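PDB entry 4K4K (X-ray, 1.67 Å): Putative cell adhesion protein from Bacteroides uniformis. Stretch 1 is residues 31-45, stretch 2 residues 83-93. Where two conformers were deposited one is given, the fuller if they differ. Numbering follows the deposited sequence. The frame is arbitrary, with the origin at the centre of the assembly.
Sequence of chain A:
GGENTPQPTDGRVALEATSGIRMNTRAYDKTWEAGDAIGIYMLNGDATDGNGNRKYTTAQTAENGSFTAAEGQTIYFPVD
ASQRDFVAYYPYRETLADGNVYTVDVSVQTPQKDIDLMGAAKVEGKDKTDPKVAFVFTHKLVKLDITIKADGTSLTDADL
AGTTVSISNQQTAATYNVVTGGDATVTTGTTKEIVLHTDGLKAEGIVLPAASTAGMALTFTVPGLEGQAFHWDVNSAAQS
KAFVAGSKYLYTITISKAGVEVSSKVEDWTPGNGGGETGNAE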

# COMPACT_ATOMS: atom_id res chain seq x y z
N THR A 31 -12.74 -0.29 -4.69
CA THR A 31 -11.58 -0.80 -3.93
C THR A 31 -10.52 -1.39 -4.89
O THR A 31 -9.36 -0.97 -4.84
CB THR A 31 -12.01 -1.81 -2.86
OG1 THR A 31 -12.66 -2.91 -3.48
CG2 THR A 31 -12.93 -1.19 -1.80
N TRP A 32 -10.91 -2.34 -5.76
CA TRP A 32 -10.03 -2.97 -6.75
C TRP A 32 -10.29 -2.42 -8.13
O TRP A 32 -11.29 -1.74 -8.34
CB TRP A 32 -10.24 -4.51 -6.78
CG TRP A 32 -10.13 -5.19 -5.45
CD1 TRP A 32 -11.16 -5.54 -4.62
CD2 TRP A 32 -8.93 -5.61 -4.79
NE1 TRP A 32 -10.67 -6.13 -3.48
CE2 TRP A 32 -9.30 -6.19 -3.56
CE3 TRP A 32 -7.56 -5.54 -5.12
CZ2 TRP A 32 -8.36 -6.71 -2.66
CZ3 TRP A 32 -6.63 -6.06 -4.24
CH2 TRP A 32 -7.03 -6.64 -3.03
N GLU A 33 -9.43 -2.76 -9.10
CA GLU A 33 -9.65 -2.41 -10.50
C GLU A 33 -9.43 -3.65 -11.34
O GLU A 33 -8.58 -4.47 -10.99
CB GLU A 33 -8.80 -1.22 -10.98
CG GLU A 33 -7.31 -1.24 -10.66
CD GLU A 33 -6.67 0.11 -10.90
OE1 GLU A 33 -6.43 0.46 -12.08
OE2 GLU A 33 -6.45 0.85 -9.91
N ALA A 34 -10.25 -3.82 -12.40
CA ALA A 34 -10.18 -4.98 -13.30
C ALA A 34 -8.73 -5.29 -13.67
O ALA A 34 -7.96 -4.38 -14.01
CB ALA A 34 -11.02 -4.74 -14.55
N GLY A 35 -8.36 -6.55 -13.49
CA GLY A 35 -7.01 -7.04 -13.77
C GLY A 35 -6.09 -7.13 -12.56
O GLY A 35 -5.02 -7.74 -12.68
N ASP A 36 -6.46 -6.48 -11.41
CA ASP A 36 -5.66 -6.50 -10.16
C ASP A 36 -5.39 -7.95 -9.78
O ASP A 36 -6.31 -8.77 -9.82
CB ASP A 36 -6.37 -5.78 -9.01
CG ASP A 36 -6.05 -4.29 -8.83
OD1 ASP A 36 -5.14 -3.79 -9.53
OD2 ASP A 36 -6.69 -3.64 -7.97
N ALA A 37 -4.13 -8.26 -9.45
CA ALA A 37 -3.74 -9.64 -9.17
C ALA A 37 -3.11 -9.79 -7.79
O ALA A 37 -2.40 -8.89 -7.29
CB ALA A 37 -2.77 -10.13 -10.25
N ILE A 38 -3.42 -10.91 -7.14
CA ILE A 38 -2.88 -11.26 -5.82
C ILE A 38 -2.17 -12.61 -5.94
O ILE A 38 -2.46 -13.38 -6.86
CB ILE A 38 -3.98 -11.29 -4.72
CG1 ILE A 38 -5.06 -12.38 -5.00
CG2 ILE A 38 -4.64 -9.89 -4.61
CD1 ILE A 38 -6.04 -12.64 -3.85
N GLY A 39 -1.28 -12.88 -5.00
CA GLY A 39 -0.60 -14.17 -4.91
C GLY A 39 -1.17 -14.89 -3.70
O GLY A 39 -1.22 -14.30 -2.62
N ILE A 40 -1.63 -16.13 -3.85
CA ILE A 40 -2.19 -16.91 -2.74
C ILE A 40 -1.33 -18.10 -2.47
O ILE A 40 -0.83 -18.75 -3.42
CB ILE A 40 -3.66 -17.36 -3.04
CG1 ILE A 40 -4.56 -16.15 -3.45
CG2 ILE A 40 -4.28 -18.15 -1.86
CD1 ILE A 40 -6.08 -16.48 -3.73
N TYR A 41 -1.22 -18.45 -1.18
CA TYR A 41 -0.56 -19.68 -0.72
C TYR A 41 -1.54 -20.47 0.11
O TYR A 41 -2.22 -19.90 0.98
CB TYR A 41 0.66 -19.39 0.17
CG TYR A 41 1.83 -18.73 -0.53
CD1 TYR A 41 1.75 -17.40 -0.94
CD2 TYR A 41 3.05 -19.38 -0.64
CE1 TYR A 41 2.83 -16.77 -1.57
CE2 TYR A 41 4.16 -18.75 -1.22
CZ TYR A 41 4.04 -17.44 -1.68
OH TYR A 41 5.13 -16.83 -2.26
N MSE A 42 -1.56 -21.79 -0.13
CA MSE A 42 -2.28 -22.72 0.74
C MSE A 42 -1.21 -23.39 1.59
O MSE A 42 -0.25 -23.94 1.04
CB MSE A 42 -3.10 -23.75 -0.06
CG MSE A 42 -3.75 -24.78 0.85
SE MSE A 42 -5.04 -25.88 -0.16
CE MSE A 42 -3.83 -26.89 -1.12
N LEU A 43 -1.35 -23.34 2.91
CA LEU A 43 -0.34 -23.81 3.85
C LEU A 43 -0.80 -24.98 4.68
O LEU A 43 -1.94 -25.01 5.14
CB LEU A 43 0.09 -22.69 4.82
CG LEU A 43 0.53 -21.36 4.19
CD1 LEU A 43 0.76 -20.30 5.27
CD2 LEU A 43 1.83 -21.57 3.34
N ASN A 44 0.13 -25.89 4.95
CA ASN A 44 -0.05 -26.99 5.89
C ASN A 44 0.98 -26.68 6.97
O ASN A 44 2.15 -26.99 6.80
CB ASN A 44 0.16 -28.34 5.22
CG ASN A 44 -0.30 -29.48 6.11
OD1 ASN A 44 -0.89 -29.26 7.17
ND2 ASN A 44 -0.11 -30.70 5.67
N GLY A 45 0.55 -25.97 8.01
CA GLY A 45 1.45 -25.43 9.02
C GLY A 45 2.30 -24.39 8.30
O GLY A 45 1.76 -23.49 7.65
N GLN A 83 -7.70 -29.92 6.90
CA GLN A 83 -7.71 -28.47 6.83
C GLN A 83 -6.35 -27.87 6.41
O GLN A 83 -5.28 -28.48 6.56
CB GLN A 83 -8.18 -27.85 8.17
CG GLN A 83 -9.63 -28.21 8.57
CD GLN A 83 -9.76 -29.62 9.11
OE1 GLN A 83 -8.95 -30.06 9.93
NE2 GLN A 83 -10.77 -30.37 8.65
N ARG A 84 -6.42 -26.65 5.89
CA ARG A 84 -5.29 -25.87 5.43
C ARG A 84 -5.51 -24.43 5.79
O ARG A 84 -6.66 -24.01 6.01
CB ARG A 84 -5.08 -26.01 3.89
CG ARG A 84 -4.66 -27.40 3.40
CD ARG A 84 -3.27 -27.82 3.90
NE ARG A 84 -2.88 -29.11 3.32
CZ ARG A 84 -3.22 -30.29 3.83
NH1 ARG A 84 -3.97 -30.35 4.92
NH2 ARG A 84 -2.87 -31.41 3.22
N ASP A 85 -4.42 -23.64 5.82
CA ASP A 85 -4.50 -22.20 6.07
C ASP A 85 -4.18 -21.46 4.80
O ASP A 85 -3.58 -22.04 3.89
CB ASP A 85 -3.52 -21.80 7.18
CG ASP A 85 -3.64 -22.66 8.41
OD1 ASP A 85 -4.78 -23.08 8.74
OD2 ASP A 85 -2.61 -22.92 9.05
N PHE A 86 -4.58 -20.20 4.72
CA PHE A 86 -4.40 -19.42 3.50
C PHE A 86 -3.86 -18.07 3.82
O PHE A 86 -4.32 -17.44 4.78
CB PHE A 86 -5.77 -19.26 2.75
CG PHE A 86 -6.24 -20.57 2.17
CD1 PHE A 86 -6.93 -21.50 2.95
CD2 PHE A 86 -5.92 -20.92 0.86
CE1 PHE A 86 -7.31 -22.74 2.42
CE2 PHE A 86 -6.29 -22.16 0.33
CZ PHE A 86 -6.99 -23.06 1.11
N VAL A 87 -2.93 -17.60 3.00
CA VAL A 87 -2.38 -16.25 3.09
C VAL A 87 -2.33 -15.69 1.67
O VAL A 87 -2.31 -16.45 0.71
CB VAL A 87 -0.99 -16.16 3.79
CG1 VAL A 87 -1.07 -16.61 5.24
CG2 VAL A 87 0.08 -16.96 3.02
N ALA A 88 -2.27 -14.35 1.55
CA ALA A 88 -2.19 -13.70 0.24
C ALA A 88 -1.52 -12.37 0.36
O ALA A 88 -1.42 -11.80 1.46
CB ALA A 88 -3.60 -13.52 -0.37
N TYR A 89 -1.08 -11.83 -0.78
CA TYR A 89 -0.48 -10.51 -0.81
C TYR A 89 -0.83 -9.84 -2.13
O TYR A 89 -1.21 -10.49 -3.10
CB TYR A 89 1.07 -10.56 -0.61
CG TYR A 89 1.78 -11.09 -1.84
CD1 TYR A 89 1.80 -12.45 -2.13
CD2 TYR A 89 2.33 -10.21 -2.79
CE1 TYR A 89 2.37 -12.93 -3.30
CE2 TYR A 89 2.89 -10.68 -3.98
CZ TYR A 89 2.87 -12.04 -4.25
OH TYR A 89 3.43 -12.50 -5.42
N TYR A 90 -0.69 -8.52 -2.14
CA TYR A 90 -0.92 -7.68 -3.32
C TYR A 90 0.22 -6.66 -3.36
O TYR A 90 0.59 -6.16 -2.31
CB TYR A 90 -2.30 -6.96 -3.17
CG TYR A 90 -2.50 -5.85 -4.18
CD1 TYR A 90 -3.02 -6.12 -5.45
CD2 TYR A 90 -2.06 -4.55 -3.92
CE1 TYR A 90 -3.11 -5.13 -6.43
CE2 TYR A 90 -2.19 -3.53 -4.88
CZ TYR A 90 -2.72 -3.83 -6.13
OH TYR A 90 -2.83 -2.86 -7.09
N PRO A 91 0.74 -6.26 -4.54
CA PRO A 91 0.41 -6.77 -5.88
C PRO A 91 1.23 -7.99 -6.23
O PRO A 91 2.42 -8.08 -5.90
CB PRO A 91 0.73 -5.57 -6.79
CG PRO A 91 1.93 -4.93 -6.09
CD PRO A 91 1.74 -5.17 -4.60
N TYR A 92 0.57 -8.95 -6.87
CA TYR A 92 1.23 -10.18 -7.30
C TYR A 92 2.52 -9.90 -8.08
O TYR A 92 2.56 -8.98 -8.91
CB TYR A 92 0.26 -10.96 -8.21
CG TYR A 92 0.89 -12.15 -8.90
CD1 TYR A 92 1.06 -13.36 -8.24
CD2 TYR A 92 1.35 -12.05 -10.22
CE1 TYR A 92 1.62 -14.47 -8.88
CE2 TYR A 92 1.93 -13.14 -10.86
CZ TYR A 92 2.05 -14.35 -10.19
OH TYR A 92 2.61 -15.43 -10.84
N ARG A 93 3.56 -10.70 -7.79
CA ARG A 93 4.85 -10.74 -8.51
C ARG A 93 5.07 -12.15 -8.97
O ARG A 93 4.97 -13.06 -8.15
CB ARG A 93 6.03 -10.30 -7.65
CG ARG A 93 5.98 -8.87 -7.26
CD ARG A 93 7.38 -8.36 -7.16
NE ARG A 93 7.37 -6.95 -6.85
CZ ARG A 93 8.19 -6.38 -5.99
NH1 ARG A 93 9.10 -7.11 -5.34
NH2 ARG A 93 8.12 -5.08 -5.76
O HOH W 1 -3.18 -27.64 8.16
O HOH W 2 -0.28 -21.85 8.50
O HOH W 3 -2.02 -25.57 8.99

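Pairing two β-strands is chiefly an exercise in bookkeeping: every peptide N-H and C=O that leaves water must find a partner, and the side chains must pack around the solution. The contact between residues 31-45 and 83-93 of this putative cell adhesion protein is a clear example. The two strands run antiparallel, their axes at 150°, and three hydrogen-bonded residue pairs account for the central ladder.

In each pair both residues give and receive. Leu43 N donates to Asp85 O at 2.8 Å and Asp85 N to Leu43 O at 2.9 Å, both nearly linear at 171°. Tyr41 N reaches Val87 O at 3.0 Å, and Val87 N returns the bond to Tyr41 O at 3.1 Å. At Gly39 the two bonds, Gly39 N to Tyr89 O and Tyr89 N to Gly39 O, are both 3.1 Å, but the second is more bent, at 148°. Between these pairs lie Ile40 with Ala88 and Met42 with Phe86, whose own N-H and C=O groups do not cross this gap. Their CA atoms instead approach carbonyls already engaged, as where Ala88 CA lies 3.1 Å from Gly39 O, so that an acceptor in the ladder can also take a CA-H...O contact.

Past Tyr89 the pattern changes. The peptide before Pro91 is cis, and proline has no N-H to offer; the next donor, Tyr92 N, meets Ala37 O at 3.0 Å and 170°. Asp36 serves its own loop: its OD2 accepts from Glu33 N at 3.1 Å, and its backbone N closes the type II turn onto Glu33 O at 3.0 Å. Tyr90 OH lies 3.5 Å from Asp36 OD1, at best a weak bond.

At the other end, water completes the accounts. One molecule donates to both Asn44 OD1 (3.0 Å) and Gln83 O (2.8 Å). A second bridges Gly45 O and Asp85 OD2, and a third accepts from Gly45 N at 2.8 Å while donating to the same Asp85 OD2 at 2.7 Å. Gln83 O also accepts from Arg84 NH1 at 2.8 Å; Asn44 ND2 lies over one face of that guanidinium.

Side chains alternate between the two faces of the sheet. On one, Ile40, Met42, Phe86 and Ala88 pack together, with Met42 CB 3.6 Å from Phe86 CE2 and the selenium of this selenomethionine oblique to the ring. On the other, Val87 CG2 touches both Tyr41 CB (3.8 Å) and Leu43 CD1 (4.1 Å). Here Gly39 makes room for Tyr89, whose ring lies with one face over Gly39 N: a β-carbon modelled at ideal geometry on Gly39 would clash with Tyr89 CE1. The hydroxyl of Tyr89 is not idle, accepting from Arg93 N at 3.0 Å. Nearer the turn, the edge of Trp32 points toward the face of Tyr90, their planes at 74°.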